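MerB2 (PDB 5C17) probably cleaves carbon-mercury bonds as an alkylmercury lyase, and holds a mercury(II) ion and a small dithiol in its pocket in this crystal form. Local coordinates at residues Y11-A16 with F154-P159; K17-S22 with V59-Q64; P24-I29 with Q66-E71; S43-T48 with K53-V58. One frame throughout, in Å; residues are numbered along the deposited sequence.

Interaction 1 of 4, residues Y11-A16 with F154-P159; sequences YELLLA and FDSEAP. With DTV ((2S,3S)-1,4-dimercaptobutane-2,3-diol), chain D.
Ser-156 packs its side chain against Leu-13, and this is the tighter part of the contact: Leu-13 CD2 comes to 3.5 Å from Ser-156 OG and also touches its CB. The serine hydroxyl is set between the backbone N and the carbonyl carbon (chi1 69°), which turns it to the leucine branch. Leu-13 itself is exposed, so this close pairing lies at the solvent edge. Deeper in, the fit is looser, with Leu-14 CD1 4.0 Å from Ser-156 O, a carbonyl that also accepts a hydrogen bond from Arg-65. The loop keeps its bend through an Asx turn, in which Asp-155 OD1 accepts from Glu-157 N at 3.1 Å with the lone pair facing away from OD2. Before it, the Phe-154 ring forms a wall of the dithiol pocket: ligand C1 sits 3.7 Å above the ring plane, offset to the rim, and C4 is 3.5 Å from Phe-154 CZ. A serine here would probably leave the ligand's carbon chain without that wall and the Phe-10 ring without its edge-to-face partner. Around the contact, Leu-14 of helix 5-17 continues onto Trp-160 of helix 160-164 and Phe-207 of helix 194-207.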
loop_
_atom_site.group_PDB
_atom_site.type_symbol
_atom_site.label_atom_id
_atom_site.label_comp_id
_atom_site.label_asym_id
_atom_site.label_seq_id
_atom_site.Cartn_x
_atom_site.Cartn_y
_atom_site.Cartn_z
ATOM N N TYR A 11 10.094 1.834 9.209
ATOM C CA TYR A 11 9.482 3.142 9.102
ATOM C C TYR A 11 10.295 4.210 9.811
ATOM O O TYR A 11 10.332 5.353 9.347
ATOM C CB TYR A 11 8.078 3.113 9.675
ATOM C CG TYR A 11 7.021 2.577 8.758
ATOM C CD1 TYR A 11 6.679 3.245 7.594
ATOM C CD2 TYR A 11 6.324 1.436 9.078
ATOM C CE1 TYR A 11 5.688 2.781 6.765
ATOM C CE2 TYR A 11 5.317 0.956 8.261
ATOM C CZ TYR A 11 5.002 1.626 7.104
ATOM O OH TYR A 11 3.992 1.153 6.302
ATOM N N GLU A 12 10.934 3.873 10.928
ATOM C CA GLU A 12 11.767 4.858 11.605
ATOM C C GLU A 12 12.955 5.258 10.727
ATOM O O GLU A 12 13.319 6.439 10.665
ATOM C CB GLU A 12 12.242 4.342 12.957
ATOM C CG GLU A 12 11.127 4.291 13.986
ATOM C CD GLU A 12 11.604 3.840 15.341
ATOM O OE1 GLU A 12 10.769 3.858 16.275
ATOM O OE2 GLU A 12 12.802 3.477 15.481
ATOM N N LEU A 13 13.564 4.276 10.061
ATOM C CA LEU A 13 14.683 4.560 9.163
ATOM C C LEU A 13 14.212 5.412 7.976
ATOM O O LEU A 13 14.850 6.390 7.585
ATOM C CB LEU A 13 15.331 3.266 8.672
ATOM C CG LEU A 13 16.472 3.416 7.662
ATOM C CD1 LEU A 13 17.596 4.288 8.193
ATOM C CD2 LEU A 13 16.994 2.036 7.289
ATOM N N LEU A 14 13.069 5.062 7.413
ATOM C CA LEU A 14 12.516 5.835 6.304
ATOM C C LEU A 14 12.221 7.289 6.723
ATOM O O LEU A 14 12.548 8.223 5.995
ATOM C CB LEU A 14 11.249 5.157 5.775
ATOM C CG LEU A 14 10.587 5.784 4.557
ATOM C CD1 LEU A 14 11.521 5.919 3.381
ATOM C CD2 LEU A 14 9.390 4.936 4.196
ATOM N N LEU A 15 11.599 7.493 7.882
ATOM C CA LEU A 15 11.344 8.858 8.345
ATOM C C LEU A 15 12.641 9.653 8.501
ATOM O O LEU A 15 12.687 10.849 8.187
ATOM C CB LEU A 15 10.593 8.838 9.675
ATOM C CG LEU A 15 9.102 8.544 9.595
ATOM C CD1 LEU A 15 8.515 8.228 10.960
ATOM C CD2 LEU A 15 8.364 9.727 8.963
ATOM N N ALA A 16 13.694 8.997 8.983
ATOM C CA ALA A 16 14.987 9.648 9.136
ATOM C C ALA A 16 15.543 10.106 7.781
ATOM O O ALA A 16 16.223 11.136 7.697
ATOM C CB ALA A 16 15.968 8.703 9.818
ATOM N N PHE A 154 11.682 -5.809 3.607
ATOM C CA PHE A 154 11.486 -4.421 3.323
ATOM C C PHE A 154 12.890 -3.760 3.372
ATOM O O PHE A 154 13.784 -4.165 4.045
ATOM C CB PHE A 154 10.387 -3.698 4.198
ATOM C CG PHE A 154 8.932 -4.167 3.965
ATOM C CD1 PHE A 154 8.602 -5.172 3.073
ATOM C CD2 PHE A 154 7.905 -3.529 4.615
ATOM C CE1 PHE A 154 7.296 -5.562 2.886
ATOM C CE2 PHE A 154 6.593 -3.912 4.422
ATOM C CZ PHE A 154 6.301 -4.938 3.558
ATOM N N ASP A 155 12.965 -2.706 2.622
ATOM C CA ASP A 155 14.174 -2.064 2.030
ATOM C C ASP A 155 13.838 -0.542 2.087
ATOM O O ASP A 155 12.964 -0.118 1.454
ATOM C CB ASP A 155 14.333 -2.647 0.580
ATOM C CG ASP A 155 15.531 -2.133 -0.233
ATOM O OD1 ASP A 155 15.928 -0.984 -0.170
ATOM O OD2 ASP A 155 16.012 -2.895 -1.078
ATOM N N SER A 156 14.499 0.196 2.899
ATOM C CA SER A 156 14.299 1.651 3.007
ATOM C C SER A 156 14.716 2.467 1.792
ATOM O O SER A 156 14.361 3.603 1.718
ATOM C CB SER A 156 15.071 2.197 4.139
ATOM O OG SER A 156 16.401 2.132 3.878
ATOM N N GLU A 157 15.399 1.860 0.837
ATOM C CA GLU A 157 15.755 2.590 -0.367
ATOM C C GLU A 157 15.020 2.084 -1.594
ATOM O O GLU A 157 15.110 2.682 -2.648
ATOM C CB GLU A 157 17.267 2.540 -0.581
ATOM C CG GLU A 157 18.019 3.465 0.338
ATOM C CD GLU A 157 17.710 4.939 0.094
ATOM O OE1 GLU A 157 17.691 5.386 -1.074
ATOM O OE2 GLU A 157 17.487 5.666 1.083
ATOM N N ALA A 158 14.265 1.001 -1.442
ATOM C CA ALA A 158 13.560 0.412 -2.559
ATOM C C ALA A 158 12.339 1.251 -2.879
ATOM O O ALA A 158 11.654 1.689 -1.969
ATOM C CB ALA A 158 13.139 -1.006 -2.219
ATOM N N PRO A 159 12.078 1.477 -4.172
ATOM C CA PRO A 159 10.827 2.149 -4.505
ATOM C C PRO A 159 9.623 1.263 -4.193
ATOM O O PRO A 159 9.736 0.028 -4.228
ATOM C CB PRO A 159 10.949 2.405 -6.010
ATOM C CG PRO A 159 11.923 1.394 -6.500
ATOM C CD PRO A 159 12.870 1.142 -5.372
HETATM S S1 DTV D . 9.679 -1.235 0.884
HETATM C C1 DTV D . 8.008 -1.558 1.445
HETATM C C2 DTV D . 6.944 -0.903 0.581
HETATM O O2 DTV D . 6.944 -1.479 -0.695
HETATM C C3 DTV D . 5.526 -1.026 1.151
HETATM O O3 DTV D . 5.465 -0.347 2.390
HETATM C C4 DTV D . 5.076 -2.464 1.350
HETATM S S4 DTV D . 3.295 -2.618 1.420
#

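Interaction 2 of 4, residues K17-S22 with V59-Q64; sequences KLPKES and VKILAQ
Pro-19 and Ile-61 meet tip to tip, and they carry the closest of the apolar contacts: Pro-19 CG lies 3.6 Å from Ile-61 CD1. The isoleucine has CG1 anti to its carbonyl carbon (chi1 -75°), which sends CD1 out to the proline ring and leaves CG2 for a second neighbour. That neighbour is Leu-18, whose CD2 stands 4.3 Å from Ile-61 CG2 and 4.2 Å from Leu-62 CD2. One leucine methyl is thus shared between two successive residues of helix 52-64, with looser spacing than at the proline.

The hydrogen bonds are local to the connection between helices. Pro-19 to Ser-22 form a type I turn, and Pro-19 O is gripped twice, by Ser-22 N at 3.0 Å and by Ser-22 OG at 2.8 Å. Both donors arrive from the same face of the carbonyl plane, the hydroxyl tilted 24° out of it. This pair of hydrogen bonds to one oxygen fixes the serine's rotation and braces the turn just where helix 22-34 begins, with Glu-21 at its N-cap.

At the edge, Lys-17 NZ makes a salt bridge with Glu-157 of the loop that follows strand 148-151. In the fold, the 17-22 connection joins helix 5-17 to helix 22-34 while lying along helix 52-64: Pro-19 and Ser-22 also rest on Val-58, and Leu-62 extends inward to Ile-68 of strand 68-70.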
loop_
_atom_site.group_PDB
_atom_site.type_symbol
_atom_site.label_atom_id
_atom_site.label_comp_id
_atom_site.label_asym_id
_atom_site.label_seq_id
_atom_site.Cartn_x
_atom_site.Cartn_y
_atom_site.Cartn_z
ATOM N N LYS A 17 15.261 9.332 6.734
ATOM C CA LYS A 17 15.771 9.605 5.384
ATOM C C LYS A 17 14.980 10.667 4.626
ATOM O O LYS A 17 15.504 11.311 3.722
ATOM C CB LYS A 17 15.751 8.316 4.546
ATOM C CG LYS A 17 16.761 7.285 4.951
ATOM C CD LYS A 17 16.467 5.929 4.283
ATOM C CE LYS A 17 17.631 4.988 4.438
ATOM N NZ LYS A 17 18.750 5.361 3.540
ATOM N N LEU A 18 13.702 10.799 4.943
ATOM C CA LEU A 18 12.833 11.692 4.199
ATOM C C LEU A 18 12.986 13.140 4.644
ATOM O O LEU A 18 13.326 13.406 5.793
ATOM C CB LEU A 18 11.382 11.268 4.373
ATOM C CG LEU A 18 11.011 9.961 3.684
ATOM C CD1 LEU A 18 9.605 9.550 4.066
ATOM C CD2 LEU A 18 11.133 10.082 2.160
ATOM N N PRO A 19 12.717 14.090 3.737
ATOM C CA PRO A 19 12.709 15.509 4.111
ATOM C C PRO A 19 11.737 15.831 5.247
ATOM O O PRO A 19 10.734 15.148 5.397
ATOM C CB PRO A 19 12.212 16.199 2.848
ATOM C CG PRO A 19 12.452 15.268 1.758
ATOM C CD PRO A 19 12.426 13.894 2.310
ATOM N N LYS A 20 11.999 16.893 5.998
ATOM C CA LYS A 20 11.189 17.232 7.187
ATOM C C LYS A 20 9.681 17.444 6.942
ATOM O O LYS A 20 8.862 17.153 7.828
ATOM C CB LYS A 20 11.762 18.474 7.896
ATOM C CG LYS A 20 13.079 18.220 8.623
ATOM C CD LYS A 20 13.578 19.464 9.351
ATOM C CE LYS A 20 15.050 19.343 9.716
ATOM N NZ LYS A 20 15.294 19.406 11.190
ATOM N N GLU A 21 9.319 17.972 5.774
ATOM C CA GLU A 21 7.913 18.257 5.447
ATOM C C GLU A 21 7.228 17.063 4.778
ATOM O O GLU A 21 6.104 17.168 4.289
ATOM C CB GLU A 21 7.786 19.496 4.563
ATOM C CG GLU A 21 8.286 20.804 5.209
ATOM C CD GLU A 21 7.455 21.317 6.414
ATOM O OE1 GLU A 21 6.452 20.698 6.833
ATOM O OE2 GLU A 21 7.827 22.379 6.960
ATOM N N SER A 22 7.869 15.901 4.821
ATOM C CA SER A 22 7.292 14.736 4.164
ATOM C C SER A 22 5.961 14.301 4.767
ATOM O O SER A 22 5.041 13.931 4.033
ATOM C CB SER A 22 8.261 13.567 4.184
ATOM O OG SER A 22 9.379 13.823 3.353
ATOM N N VAL A 59 7.781 16.552 -3.153
ATOM C CA VAL A 59 7.009 15.744 -4.103
ATOM C C VAL A 59 7.938 14.992 -5.077
ATOM O O VAL A 59 7.722 13.802 -5.358
ATOM C CB VAL A 59 5.977 16.594 -4.846
ATOM C CG1 VAL A 59 5.380 15.857 -6.041
ATOM C CG2 VAL A 59 4.866 17.039 -3.873
ATOM N N LYS A 60 8.995 15.651 -5.560
ATOM C CA LYS A 60 9.962 14.993 -6.441
ATOM C C LYS A 60 10.568 13.758 -5.772
ATOM O O LYS A 60 10.654 12.697 -6.385
ATOM C CB LYS A 60 11.070 15.967 -6.857
ATOM C CG LYS A 60 12.125 15.368 -7.769
ATOM C CD LYS A 60 13.155 16.392 -8.231
ATOM C CE LYS A 60 14.133 15.769 -9.217
ATOM N NZ LYS A 60 15.001 16.796 -9.855
ATOM N N ILE A 61 10.975 13.895 -4.514
ATOM C CA ILE A 61 11.577 12.777 -3.781
ATOM C C ILE A 61 10.570 11.656 -3.587
ATOM O O ILE A 61 10.891 10.472 -3.796
ATOM C CB ILE A 61 12.147 13.245 -2.426
ATOM C CG1 ILE A 61 13.447 14.001 -2.663
ATOM C CG2 ILE A 61 12.413 12.047 -1.497
ATOM C CD1 ILE A 61 13.892 14.845 -1.491
ATOM N N LEU A 62 9.354 11.999 -3.169
ATOM C CA LEU A 62 8.331 10.972 -2.933
ATOM C C LEU A 62 8.004 10.222 -4.220
ATOM O O LEU A 62 7.788 9.017 -4.201
ATOM C CB LEU A 62 7.066 11.587 -2.331
ATOM C CG LEU A 62 7.225 12.235 -0.964
ATOM C CD1 LEU A 62 5.942 12.971 -0.598
ATOM C CD2 LEU A 62 7.619 11.233 0.083
ATOM N N ALA A 63 7.993 10.934 -5.340
ATOM C CA ALA A 63 7.736 10.304 -6.627
ATOM C C ALA A 63 8.908 9.405 -7.070
ATOM O O ALA A 63 8.693 8.309 -7.600
ATOM C CB ALA A 63 7.403 11.341 -7.680
ATOM N N GLN A 64 10.138 9.858 -6.840
ATOM C CA GLN A 64 11.319 9.049 -7.144
ATOM C C GLN A 64 11.282 7.734 -6.362
ATOM O O GLN A 64 11.602 6.671 -6.902
ATOM C CB GLN A 64 12.617 9.812 -6.827
ATOM C CG GLN A 64 12.941 10.950 -7.796
ATOM C CD GLN A 64 14.142 11.809 -7.377
ATOM O OE1 GLN A 64 14.391 12.040 -6.183
ATOM N NE2 GLN A 64 14.886 12.292 -8.372
#

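Interaction 3 of 4, residues P24-I29 with Q66-E71; sequences PILRTI and QMIVRE
Leu-26 and Ile-68 mark the nearest backbone approach, their CA atoms 8.4 Å apart, where helix 22-34 faces the chain as it leaves helix 52-64 through a Schellman motif at Gln-66 and enters strand 68-70. Four buried apolar side chains fill the space. Ile-68 and Leu-26 share the work about equally: the Ile-68 CG2 methyl reaches Leu-26 CD2 at 4.0 Å and Ile-29 CD1 at the same distance, so it fits between residues one helical turn apart. Its CG1 stands between the backbone N and the carbonyl carbon (chi1 65°), which puts CG2 anti to that carbonyl carbon and facing the helix. Ile-29 meets it at about a right angle, while Leu-26 comes in at a slant.

A three-helix bundle followed by the antiparallel strands 68-70 and 76-79 is consistent with the winged-helix domain found at the N terminus of MerB enzymes; in that reading, strand 68-70 would be the first strand of the wing, packed here onto the bundle. Leu-26 spends its other methyl on Met-67: CD1 lies 4.1 Å from CE, the two side chains crossing at about a right angle. Met-67 is extended up to its sulfur and then bends (chi3 66°), which swings CE round to the leucine. Thr-28 OG1 donates to Pro-24 O at 2.8 Å; Thr-28 N reaches that oxygen from the opposite face. Ile-29 continues onto Ile-76 and Ala-79 of the next strand.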
loop_
_atom_site.group_PDB
_atom_site.type_symbol
_atom_site.label_atom_id
_atom_site.label_comp_id
_atom_site.label_asym_id
_atom_site.label_seq_id
_atom_site.Cartn_x
_atom_site.Cartn_y
_atom_site.Cartn_z
ATOM N N PRO A 24 3.562 16.023 6.647
ATOM C CA PRO A 24 2.418 16.879 6.292
ATOM C C PRO A 24 1.947 16.696 4.839
ATOM O O PRO A 24 0.740 16.629 4.564
ATOM C CB PRO A 24 2.962 18.301 6.537
ATOM C CG PRO A 24 3.973 18.105 7.634
ATOM C CD PRO A 24 4.633 16.777 7.314
ATOM N N ILE A 25 2.894 16.582 3.918
ATOM C CA ILE A 25 2.573 16.416 2.507
ATOM C C ILE A 25 1.954 15.039 2.218
ATOM O O ILE A 25 0.923 14.947 1.557
ATOM C CB ILE A 25 3.808 16.736 1.629
ATOM C CG1 ILE A 25 4.063 18.246 1.648
ATOM C CG2 ILE A 25 3.619 16.227 0.195
ATOM C CD1 ILE A 25 5.415 18.661 1.136
ATOM N N LEU A 26 2.555 13.985 2.761
ATOM C CA LEU A 26 2.023 12.637 2.586
ATOM C C LEU A 26 0.626 12.515 3.166
ATOM O O LEU A 26 -0.246 11.914 2.541
ATOM C CB LEU A 26 2.931 11.577 3.204
ATOM C CG LEU A 26 4.140 11.202 2.355
ATOM C CD1 LEU A 26 5.129 10.410 3.185
ATOM C CD2 LEU A 26 3.737 10.409 1.100
ATOM N N ARG A 27 0.390 13.069 4.361
ATOM C CA ARG A 27 -0.961 13.018 4.931
ATOM C C ARG A 27 -1.960 13.672 3.996
ATOM O O ARG A 27 -3.043 13.148 3.722
ATOM C CB ARG A 27 -1.018 13.735 6.277
ATOM C CG ARG A 27 -0.310 13.004 7.411
ATOM C CD ARG A 27 -0.370 13.817 8.722
ATOM N NE ARG A 27 -1.744 14.014 9.154
ATOM C CZ ARG A 27 -2.446 13.127 9.834
ATOM N NH1 ARG A 27 -1.903 11.979 10.223
ATOM N NH2 ARG A 27 -3.706 13.381 10.104
ATOM N N THR A 28 -1.602 14.855 3.515
ATOM C CA THR A 28 -2.503 15.621 2.686
ATOM C C THR A 28 -2.841 14.836 1.416
ATOM O O THR A 28 -4.009 14.757 0.993
ATOM C CB THR A 28 -1.906 17.012 2.377
ATOM O OG1 THR A 28 -1.621 17.683 3.619
ATOM C CG2 THR A 28 -2.877 17.839 1.586
ATOM N N ILE A 29 -1.835 14.219 0.812
ATOM C CA ILE A 29 -2.065 13.442 -0.405
ATOM C C ILE A 29 -2.928 12.206 -0.096
ATOM O O ILE A 29 -3.950 11.944 -0.735
ATOM C CB ILE A 29 -0.743 12.985 -1.043
ATOM C CG1 ILE A 29 0.079 14.194 -1.509
ATOM C CG2 ILE A 29 -1.023 12.062 -2.225
ATOM C CD1 ILE A 29 1.533 13.857 -1.911
ATOM N N GLN A 66 8.683 6.299 -5.458
ATOM C CA GLN A 66 7.405 5.683 -5.815
ATOM C C GLN A 66 6.534 5.437 -4.581
ATOM O O GLN A 66 5.787 4.468 -4.507
ATOM C CB GLN A 66 7.622 4.409 -6.628
ATOM C CG GLN A 66 8.408 4.659 -7.890
ATOM C CD GLN A 66 8.575 3.420 -8.749
ATOM O OE1 GLN A 66 8.441 2.299 -8.284
ATOM N NE2 GLN A 66 8.872 3.629 -10.018
ATOM N N MET A 67 6.637 6.369 -3.635
ATOM C CA MET A 67 5.731 6.437 -2.494
ATOM C C MET A 67 4.453 7.181 -2.816
ATOM O O MET A 67 3.467 7.078 -2.081
ATOM C CB MET A 67 6.431 7.081 -1.304
ATOM C CG MET A 67 7.500 6.182 -0.712
ATOM S SD MET A 67 8.494 6.972 0.558
ATOM C CE MET A 67 7.239 7.219 1.803
ATOM N N ILE A 68 4.496 7.924 -3.916
ATOM C CA ILE A 68 3.316 8.474 -4.575
ATOM C C ILE A 68 3.446 8.136 -6.050
ATOM O O ILE A 68 4.553 7.877 -6.544
ATOM C CB ILE A 68 3.164 10.005 -4.377
ATOM C CG1 ILE A 68 4.313 10.768 -5.051
ATOM C CG2 ILE A 68 3.082 10.343 -2.892
ATOM C CD1 ILE A 68 4.167 12.270 -4.983
ATOM N N VAL A 69 2.307 8.120 -6.729
ATOM C CA VAL A 69 2.240 7.835 -8.162
ATOM C C VAL A 69 1.557 8.986 -8.859
ATOM O O VAL A 69 0.518 9.450 -8.408
ATOM C CB VAL A 69 1.503 6.505 -8.466
ATOM C CG1 VAL A 69 1.159 6.372 -9.960
ATOM C CG2 VAL A 69 2.346 5.344 -8.000
ATOM N N ARG A 70 2.166 9.427 -9.954
ATOM C CA ARG A 70 1.599 10.480 -10.785
ATOM C C ARG A 70 1.279 9.923 -12.147
ATOM O O ARG A 70 2.066 9.162 -12.708
ATOM C CB ARG A 70 2.580 11.646 -10.952
ATOM C CG ARG A 70 2.793 12.444 -9.669
ATOM C CD ARG A 70 3.772 13.599 -9.833
ATOM N NE ARG A 70 5.140 13.150 -10.098
ATOM C CZ ARG A 70 6.216 13.928 -10.005
ATOM N NH1 ARG A 70 7.423 13.443 -10.271
ATOM N NH2 ARG A 70 6.095 15.201 -9.649
ATOM N N GLU A 71 0.115 10.285 -12.666
ATOM C CA GLU A 71 -0.219 9.942 -14.036
ATOM C C GLU A 71 0.636 10.728 -15.015
ATOM O O GLU A 71 1.426 11.571 -14.609
ATOM C CB GLU A 71 -1.693 10.189 -14.321
ATOM C CG GLU A 71 -2.567 9.169 -13.663
ATOM C CD GLU A 71 -3.933 9.083 -14.289
ATOM O OE1 GLU A 71 -4.200 8.130 -15.064
ATOM O OE2 GLU A 71 -4.746 9.968 -13.989
#

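Interaction 4 of 4, residues S43-T48 with K53-V58; sequences SLINQT and KTVQSV
Val-55 and Ile-45 are brought together by their first torsions: the valine holds CG1 anti to its backbone N (chi1 169°) and CG2 anti to its carbonyl carbon, so that both branches open onto helix 41-48, while the isoleucine has CG1 anti to the carbonyl carbon (chi1 -72°) and lays it against them. Ile-45 CG1 is 4.0 Å from Val-55 CG2 and nearly as close to CG1, touching the valine over its fork. Val-55 CG1 also meets Leu-44, with 4.1 Å to its CB. One turn on from Leu-44, Thr-48 OG1 comes to 4.3 Å from Val-55 CG2, a loose approach.

The backbones come nearest here too, with Ile-45 CA and Val-55 CA 6.6 Å apart. The axes of the two short segments pass at 9.9 Å with an angle of 125° between their directions. Two helices joined by a short turn, backed by helix 22-34, fit the helix-turn-helix element of a winged-helix domain, and Val-55 is the residue of 53-58 that fills its inner angle. Leu-44 also touches Thr-28 of the helix behind.

Thr-48 OG1, although beside the valine, has polar partners. It donates to Leu-44 O at 2.8 Å, from above the carbonyl plane and on the face opposite Thr-48 N, and it is also hydrogen-bonded to Ile-50 N in the turn. Between 43-48 and 53-58 the contact is therefore essentially one of shape and dispersion, while the hydrogen bonds stay within each helix and the turn between them.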
loop_
_atom_site.group_PDB
_atom_site.type_symbol
_atom_site.label_atom_id
_atom_site.label_comp_id
_atom_site.label_asym_id
_atom_site.label_seq_id
_atom_site.Cartn_x
_atom_site.Cartn_y
_atom_site.Cartn_z
ATOM N N SER A 43 -2.794 22.391 -5.021
ATOM C CA SER A 43 -3.657 22.068 -3.900
ATOM C C SER A 43 -2.795 21.836 -2.654
ATOM O O SER A 43 -3.157 22.263 -1.559
ATOM C CB SER A 43 -4.557 20.859 -4.203
ATOM O OG SER A 43 -3.846 19.621 -4.238
ATOM N N LEU A 44 -1.640 21.190 -2.835
ATOM C CA LEU A 44 -0.727 20.956 -1.714
ATOM C C LEU A 44 -0.192 22.264 -1.155
ATOM O O LEU A 44 -0.138 22.454 0.055
ATOM C CB LEU A 44 0.428 20.070 -2.148
ATOM C CG LEU A 44 0.050 18.609 -2.329
ATOM C CD1 LEU A 44 1.227 17.871 -2.942
ATOM C CD2 LEU A 44 -0.348 17.978 -1.011
ATOM N N ILE A 45 0.209 23.166 -2.036
ATOM C CA ILE A 45 0.714 24.444 -1.616
ATOM C C ILE A 45 -0.358 25.197 -0.826
ATOM O O ILE A 45 -0.110 25.682 0.280
ATOM C CB ILE A 45 1.136 25.248 -2.853
ATOM C CG1 ILE A 45 2.412 24.656 -3.443
ATOM C CG2 ILE A 45 1.309 26.740 -2.517
ATOM C CD1 ILE A 45 2.652 25.108 -4.868
ATOM N N ASN A 46 -1.556 25.274 -1.392
ATOM C CA ASN A 46 -2.620 26.051 -0.778
ATOM C C ASN A 46 -3.026 25.451 0.588
ATOM O O ASN A 46 -3.256 26.184 1.565
ATOM C CB ASN A 46 -3.837 26.179 -1.722
ATOM C CG ASN A 46 -3.539 27.023 -3.016
ATOM O OD1 ASN A 46 -2.699 27.924 -3.005
ATOM N ND2 ASN A 46 -4.271 26.738 -4.114
ATOM N N GLN A 47 -3.089 24.133 0.669
ATOM C CA GLN A 47 -3.587 23.476 1.876
ATOM C C GLN A 47 -2.538 23.398 2.989
ATOM O O GLN A 47 -2.847 23.672 4.153
ATOM C CB GLN A 47 -4.115 22.082 1.534
ATOM C CG GLN A 47 -4.681 21.334 2.700
ATOM C CD GLN A 47 -5.485 20.108 2.308
ATOM O OE1 GLN A 47 -5.720 19.823 1.114
ATOM N NE2 GLN A 47 -5.918 19.364 3.328
ATOM N N THR A 48 -1.313 23.013 2.642
ATOM C CA THR A 48 -0.286 22.814 3.662
ATOM C C THR A 48 0.343 24.126 4.122
ATOM O O THR A 48 0.907 24.181 5.217
ATOM C CB THR A 48 0.868 21.910 3.218
ATOM O OG1 THR A 48 1.623 22.550 2.192
ATOM C CG2 THR A 48 0.373 20.556 2.759
ATOM N N LYS A 53 8.750 25.941 -3.252
ATOM C CA LYS A 53 9.960 25.214 -3.631
ATOM C C LYS A 53 10.115 23.937 -2.810
ATOM O O LYS A 53 10.572 22.915 -3.316
ATOM C CB LYS A 53 11.204 26.098 -3.506
ATOM C CG LYS A 53 11.241 27.205 -4.562
ATOM C CD LYS A 53 12.589 27.916 -4.597
ATOM C CE LYS A 53 12.708 28.839 -5.808
ATOM N NZ LYS A 53 12.386 28.156 -7.112
ATOM N N THR A 54 9.715 23.985 -1.544
ATOM C CA THR A 54 9.790 22.799 -0.683
ATOM C C THR A 54 8.746 21.779 -1.102
ATOM O O THR A 54 9.037 20.587 -1.166
ATOM C CB THR A 54 9.637 23.166 0.798
ATOM O OG1 THR A 54 10.700 24.044 1.166
ATOM C CG2 THR A 54 9.678 21.931 1.701
ATOM N N VAL A 55 7.535 22.216 -1.425
ATOM C CA VAL A 55 6.545 21.275 -1.925
ATOM C C VAL A 55 7.085 20.567 -3.166
ATOM O O VAL A 55 6.990 19.356 -3.293
ATOM C CB VAL A 55 5.219 21.965 -2.245
ATOM C CG1 VAL A 55 4.276 21.025 -3.014
ATOM C CG2 VAL A 55 4.567 22.451 -0.953
ATOM N N GLN A 56 7.647 21.331 -4.089
ATOM C CA GLN A 56 8.179 20.772 -5.313
ATOM C C GLN A 56 9.260 19.729 -5.033
ATOM O O GLN A 56 9.239 18.635 -5.600
ATOM C CB GLN A 56 8.730 21.905 -6.177
ATOM C CG GLN A 56 9.531 21.475 -7.403
ATOM C CD GLN A 56 9.956 22.679 -8.256
ATOM O OE1 GLN A 56 9.546 22.811 -9.408
ATOM N NE2 GLN A 56 10.758 23.568 -7.675
ATOM N N SER A 57 10.200 20.056 -4.150
ATOM C CA SER A 57 11.315 19.148 -3.908
ATOM C C SER A 57 10.893 17.905 -3.144
ATOM O O SER A 57 11.375 16.805 -3.442
ATOM C CB SER A 57 12.467 19.868 -3.211
ATOM O OG SER A 57 12.101 20.326 -1.929
ATOM N N VAL A 58 9.973 18.057 -2.197
ATOM C CA VAL A 58 9.491 16.904 -1.450
ATOM C C VAL A 58 8.687 15.985 -2.369
ATOM O O VAL A 58 8.884 14.770 -2.372
ATOM C CB VAL A 58 8.645 17.328 -0.250
ATOM C CG1 VAL A 58 7.993 16.119 0.397
ATOM C CG2 VAL A 58 9.517 18.078 0.771
#

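Overall arrangement
Interaction 3 is the core contact of the set, all four of its touching residues buried, whereas interactions 1, 2 and 4 are partly buried. Interactions 2 to 4 knit together what is probably one winged-helix domain: 2 and 4 share helix 52-64, interaction 3 takes up strand 68-70 just after it, and Thr-28 of interaction 3 packs on Leu-44 of interaction 4. Interaction 1 stands apart by lying at the ligand pocket and by bringing in a distant loop; it joins the rest through the Glu-157 to Lys-17 salt bridge and through Leu-14 on Met-67. Packing is apolar in 2, 3 and 4, while interaction 1 sets leucines against a serine.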